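Mannosylglycerate hydrolase MGH1-like glycoside hydrolase domain-containing protein (Thermus thermophilus HB8, PDB 4WVA) hydrolyses mannosylglycerate, a solute that thermophiles make under osmotic stress, to mannose and glycerate, and also cleaves glucosylglycerate. Local coordinates at residues S175-E180 against Y204-S209; L211-R216 against Q227-V232. All coordinates share one frame; numbering follows the deposited sequence.

Contact 1: residues S175-E180 against Y204-S209; sequences SRVPVE and YDRYLS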
# COMPACT_ATOMS: atom_id res chain seq x y z
N SER A 175 25.34 -18.76 17.09
CA SER A 175 26.44 -18.74 18.07
C SER A 175 25.95 -18.85 19.52
O SER A 175 26.74 -19.20 20.42
CB SER A 175 27.29 -17.48 17.90
OG SER A 175 26.61 -16.34 18.37
N ARG A 176 24.67 -18.58 19.77
CA ARG A 176 24.09 -18.70 21.10
C ARG A 176 23.53 -20.07 21.44
O ARG A 176 23.10 -20.30 22.57
CB ARG A 176 22.99 -17.65 21.30
CG ARG A 176 23.50 -16.27 20.98
CD ARG A 176 22.64 -15.15 21.52
NE ARG A 176 23.15 -13.92 20.92
CZ ARG A 176 22.69 -13.37 19.80
NH1 ARG A 176 21.65 -13.89 19.15
NH2 ARG A 176 23.28 -12.28 19.34
N VAL A 177 23.55 -21.00 20.48
CA VAL A 177 22.98 -22.32 20.70
C VAL A 177 24.04 -23.16 21.41
O VAL A 177 25.15 -23.27 20.90
CB VAL A 177 22.59 -22.97 19.37
CG1 VAL A 177 22.15 -24.42 19.58
CG2 VAL A 177 21.50 -22.15 18.71
N PRO A 178 23.71 -23.71 22.59
CA PRO A 178 24.74 -24.48 23.32
C PRO A 178 25.09 -25.78 22.61
O PRO A 178 24.22 -26.40 22.00
CB PRO A 178 24.08 -24.77 24.68
CG PRO A 178 22.62 -24.56 24.49
CD PRO A 178 22.45 -23.59 23.35
N VAL A 179 26.36 -26.18 22.69
CA VAL A 179 26.80 -27.47 22.13
C VAL A 179 27.49 -28.37 23.17
O VAL A 179 27.85 -29.49 22.84
CB VAL A 179 27.72 -27.28 20.91
CG1 VAL A 179 26.96 -26.58 19.77
CG2 VAL A 179 28.98 -26.50 21.25
N GLU A 180 27.65 -27.90 24.41
CA GLU A 180 28.25 -28.71 25.49
C GLU A 180 27.51 -30.02 25.68
O GLU A 180 26.28 -30.04 25.73
CB GLU A 180 28.23 -27.96 26.83
CG GLU A 180 29.02 -26.67 26.86
CD GLU A 180 30.41 -26.82 26.27
OE1 GLU A 180 31.21 -27.61 26.82
OE2 GLU A 180 30.69 -26.15 25.25
N TYR A 204 26.18 -28.04 11.91
CA TYR A 204 25.40 -29.22 12.27
C TYR A 204 25.30 -29.45 13.77
O TYR A 204 24.26 -29.87 14.25
CB TYR A 204 25.90 -30.49 11.57
CG TYR A 204 25.13 -30.81 10.32
CD1 TYR A 204 24.13 -31.78 10.31
CD2 TYR A 204 25.42 -30.17 9.14
CE1 TYR A 204 23.43 -32.06 9.13
CE2 TYR A 204 24.73 -30.44 7.97
CZ TYR A 204 23.76 -31.39 7.96
OH TYR A 204 23.09 -31.65 6.78
N ASP A 205 26.36 -29.18 14.52
CA ASP A 205 26.30 -29.33 15.97
C ASP A 205 25.14 -28.53 16.55
O ASP A 205 24.37 -29.02 17.39
CB ASP A 205 27.61 -28.85 16.61
CG ASP A 205 28.75 -29.85 16.46
OD1 ASP A 205 28.52 -31.00 16.03
OD2 ASP A 205 29.90 -29.46 16.77
N ARG A 206 24.99 -27.31 16.06
CA ARG A 206 23.95 -26.40 16.52
C ARG A 206 22.57 -26.75 15.93
O ARG A 206 21.57 -26.67 16.63
CB ARG A 206 24.39 -24.95 16.27
CG ARG A 206 25.59 -24.59 17.16
CD ARG A 206 26.37 -23.38 16.72
NE ARG A 206 27.39 -23.08 17.73
CZ ARG A 206 28.55 -23.73 17.84
NH1 ARG A 206 28.88 -24.68 16.98
NH2 ARG A 206 29.39 -23.42 18.84
N TYR A 207 22.51 -27.19 14.67
CA TYR A 207 21.27 -27.75 14.13
C TYR A 207 20.71 -28.87 15.03
O TYR A 207 19.51 -28.93 15.32
CB TYR A 207 21.43 -28.29 12.68
CG TYR A 207 21.98 -27.35 11.61
CD1 TYR A 207 21.98 -25.96 11.76
CD2 TYR A 207 22.47 -27.87 10.39
CE1 TYR A 207 22.48 -25.13 10.77
CE2 TYR A 207 22.98 -27.04 9.40
CZ TYR A 207 22.99 -25.67 9.59
OH TYR A 207 23.50 -24.85 8.60
N LEU A 208 21.59 -29.79 15.45
CA LEU A 208 21.17 -30.94 16.25
C LEU A 208 20.84 -30.55 17.68
O LEU A 208 19.86 -31.04 18.24
CB LEU A 208 22.22 -32.07 16.18
CG LEU A 208 21.98 -33.10 15.06
CD1 LEU A 208 20.74 -33.93 15.36
CD2 LEU A 208 21.85 -32.45 13.70
N SER A 209 21.62 -29.65 18.26
CA SER A 209 21.30 -29.12 19.60
C SER A 209 19.87 -28.57 19.66
O SER A 209 19.10 -28.86 20.60
CB SER A 209 22.30 -28.04 20.00
OG SER A 209 21.93 -27.46 21.24
O HOH W 1 27.30 -21.85 20.43
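The hydroxyl of Ser-209 makes the one direct hydrogen bond between the loop 175-180 and the helix segment 204-209. With OG anti to its own backbone N (chi1 175°), it donates to the carbonyl O of Pro-178 over a short 2.6 Å, lying almost on the C=O axis at 164°. Val-177 backs this bond: its CG1, anti to the backbone N, sits 3.5 Å from Ser-209 OG and also rests against CB of Arg-206. One turn earlier on the helix, the Arg-206 side chain runs extended from CG to NE and crosses Val-179 obliquely. CG1 of Val-179 meets Arg-206 CG at 3.6 Å and stands over the centre of one guanidinium face, 3.8 Å above its plane, while CG2 approaches NH2. The same CG1 touches CB of Asp-205, so one methyl spans two neighbouring helix residues.

Water 1 ties the guanidinium to the loop backbone. The water O accepts from Arg-206 NE at 3.0 Å. It donates to Ser-175 O and to Val-177 O, so three bonds hold it beside the loop backbone. Arg-206 NH1 turns back to the carbonyl of Glu-202 in its own helix, which holds the planar group under Val-179. Asp-205 is anchored beyond the contact by Tyr-185 and Lys-201. Apolar packing, a side-chain-to-carbonyl bond and a water bridge thus fasten the loop that follows helix 171-175 along helix 201-216, in a GH63 hydrolase of (alpha/alpha)6-barrel fold.

Contact 2: residues L211-R216 against Q227-V232; sequences LYLFRR and QSPFKV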
# COMPACT_ATOMS: atom_id res chain seq x y z
N LEU A 211 17.34 -29.36 17.60
CA LEU A 211 16.47 -30.50 17.44
C LEU A 211 16.25 -31.20 18.78
O LEU A 211 15.11 -31.49 19.16
CB LEU A 211 17.05 -31.49 16.41
CG LEU A 211 16.14 -32.64 15.91
CD1 LEU A 211 16.72 -33.25 14.64
CD2 LEU A 211 15.92 -33.74 16.95
N TYR A 212 17.35 -31.46 19.49
CA TYR A 212 17.27 -32.17 20.77
C TYR A 212 16.48 -31.38 21.80
O TYR A 212 15.69 -31.95 22.55
CB TYR A 212 18.66 -32.52 21.32
CG TYR A 212 19.46 -33.50 20.47
CD1 TYR A 212 18.84 -34.57 19.84
CD2 TYR A 212 20.83 -33.34 20.30
CE1 TYR A 212 19.57 -35.46 19.07
CE2 TYR A 212 21.56 -34.23 19.53
CZ TYR A 212 20.91 -35.29 18.92
OH TYR A 212 21.62 -36.18 18.14
N LEU A 213 16.65 -30.06 21.82
CA LEU A 213 15.84 -29.20 22.69
C LEU A 213 14.35 -29.35 22.35
O LEU A 213 13.53 -29.57 23.23
CB LEU A 213 16.27 -27.73 22.60
CG LEU A 213 15.38 -26.73 23.34
CD1 LEU A 213 15.44 -27.02 24.84
CD2 LEU A 213 15.78 -25.30 23.04
N PHE A 214 14.00 -29.23 21.07
CA PHE A 214 12.60 -29.32 20.69
C PHE A 214 11.99 -30.68 21.02
O PHE A 214 10.84 -30.76 21.46
CB PHE A 214 12.42 -29.03 19.18
CG PHE A 214 13.01 -27.72 18.73
CD1 PHE A 214 13.23 -26.66 19.61
CD2 PHE A 214 13.29 -27.52 17.38
CE1 PHE A 214 13.76 -25.46 19.16
CE2 PHE A 214 13.82 -26.33 16.94
CZ PHE A 214 14.07 -25.31 17.82
N ARG A 215 12.78 -31.73 20.81
CA ARG A 215 12.35 -33.10 21.09
C ARG A 215 12.12 -33.27 22.59
O ARG A 215 11.12 -33.85 23.00
CB ARG A 215 13.41 -34.11 20.59
CG ARG A 215 12.96 -35.57 20.64
CD ARG A 215 14.04 -36.51 20.10
NE ARG A 215 15.20 -36.57 20.99
CZ ARG A 215 16.35 -37.20 20.71
NH1 ARG A 215 16.52 -37.84 19.55
NH2 ARG A 215 17.33 -37.19 21.60
N ARG A 216 13.03 -32.73 23.40
CA ARG A 216 12.88 -32.79 24.86
C ARG A 216 11.59 -32.11 25.31
O ARG A 216 10.92 -32.57 26.23
CB ARG A 216 14.10 -32.14 25.52
CG ARG A 216 14.09 -32.11 27.03
CD ARG A 216 15.49 -31.91 27.59
NE ARG A 216 16.05 -30.58 27.33
CZ ARG A 216 15.73 -29.47 28.00
NH1 ARG A 216 14.82 -29.49 28.98
NH2 ARG A 216 16.32 -28.32 27.69
N GLN A 227 11.74 -21.03 24.99
CA GLN A 227 13.05 -21.59 25.31
C GLN A 227 14.02 -21.64 24.14
O GLN A 227 15.22 -21.78 24.36
CB GLN A 227 12.89 -22.98 25.92
CG GLN A 227 12.08 -23.00 27.21
CD GLN A 227 12.18 -24.34 27.91
OE1 GLN A 227 13.27 -24.88 28.07
NE2 GLN A 227 11.04 -24.89 28.31
N SER A 228 13.57 -21.51 22.90
CA SER A 228 14.55 -21.64 21.82
C SER A 228 15.60 -20.53 21.92
O SER A 228 15.25 -19.35 21.99
CB SER A 228 13.91 -21.62 20.44
OG SER A 228 14.93 -21.75 19.47
N PRO A 229 16.89 -20.90 21.93
CA PRO A 229 17.94 -19.90 21.87
C PRO A 229 18.12 -19.31 20.46
O PRO A 229 18.98 -18.44 20.29
CB PRO A 229 19.19 -20.68 22.29
CG PRO A 229 18.90 -22.07 21.83
CD PRO A 229 17.44 -22.27 21.99
N PHE A 230 17.33 -19.78 19.49
CA PHE A 230 17.36 -19.29 18.10
C PHE A 230 15.93 -18.84 17.81
O PHE A 230 15.02 -19.66 17.81
CB PHE A 230 17.77 -20.41 17.12
CG PHE A 230 17.93 -19.96 15.69
CD1 PHE A 230 16.85 -19.91 14.83
CD2 PHE A 230 19.17 -19.60 15.20
CE1 PHE A 230 17.01 -19.50 13.51
CE2 PHE A 230 19.34 -19.19 13.89
CZ PHE A 230 18.26 -19.15 13.04
N LYS A 231 15.73 -17.53 17.64
CA LYS A 231 14.43 -16.95 17.31
C LYS A 231 14.66 -15.82 16.32
O LYS A 231 15.23 -14.77 16.68
CB LYS A 231 13.72 -16.43 18.56
CG LYS A 231 13.08 -17.52 19.40
CD LYS A 231 12.13 -16.94 20.44
CE LYS A 231 12.86 -16.33 21.62
NZ LYS A 231 13.40 -17.39 22.52
N VAL A 232 14.27 -16.04 15.07
CA VAL A 232 14.60 -15.12 14.00
C VAL A 232 13.36 -14.82 13.17
O VAL A 232 12.56 -15.72 12.88
CB VAL A 232 15.68 -15.74 13.10
CG1 VAL A 232 15.85 -14.98 11.81
CG2 VAL A 232 16.99 -15.80 13.87
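The backbones stay well apart here, Leu-213 and Ser-228 coming nearest with 7.7 Å between their CA atoms, at the point where the chain leaves helical torsions after helix 221-227. Leu-213 spans the gap. Its CG is anti to the backbone N (chi1 173°), and the CD2 branch meets CD of Pro-229 tip to tip at 3.6 Å. That methyl also lies 3.8 Å from the carbonyl O of Gln-227 and touches CA of Ser-228, so a single methyl touches three consecutive residues of the bend. Gln-227 holds its amide NE2 on Glu-223, one turn back in its own helix.

Phe-214 brings its ring edge to the same bend: CE1 is 3.9 Å from Ser-228 OG, which lies in the plane of the ring. The contact packs the last turns of helix 201-216 against the connection from helix 221-227 to strand 232-233. In this (alpha/alpha)6-barrel enzyme the two helices follow one another before the chain enters a small antiparallel sheet, where strand 232-233 pairs with 283-288.

Ser-228 is buried, and its hydroxyl donates to the carbonyl O of Phe-230 at 2.7 Å, reaching it from above the carbonyl plane rather than along a lone pair. Its own carbonyl O receives Lys-231 NZ at 2.7 Å, in the carbonyl plane; the ammonium has a second acceptor in the carbonyl of Tyr-225. An alanine in place of Ser-228 would remove the hydroxyl and would probably loosen the turn through Phe-230, as well as thin the packing at the Phe-214 edge. Leu-210, one turn before Phe-214, touches Ser-228, Pro-229 and Phe-230.

Contacts 1 and 2 share helix 201-216 and follow one another along the chain, their centres about 10 Å apart and on the same side of the protein's centre. They also touch directly: Pro-229, which receives Leu-213 in contact 2, packs its CG 4.1 Å from Val-177 CG2 and its CB 3.9 Å from the carbonyl O of Arg-176. The loops 175-180 and 227-232 therefore meet each other as well as the helix they share. Towards the catalytic centre they differ. In contact 1 the Arg-206 side chain lies about 11 Å from that of Asp-165, the probable proton donor, whereas contact 2 lies away from the known sites.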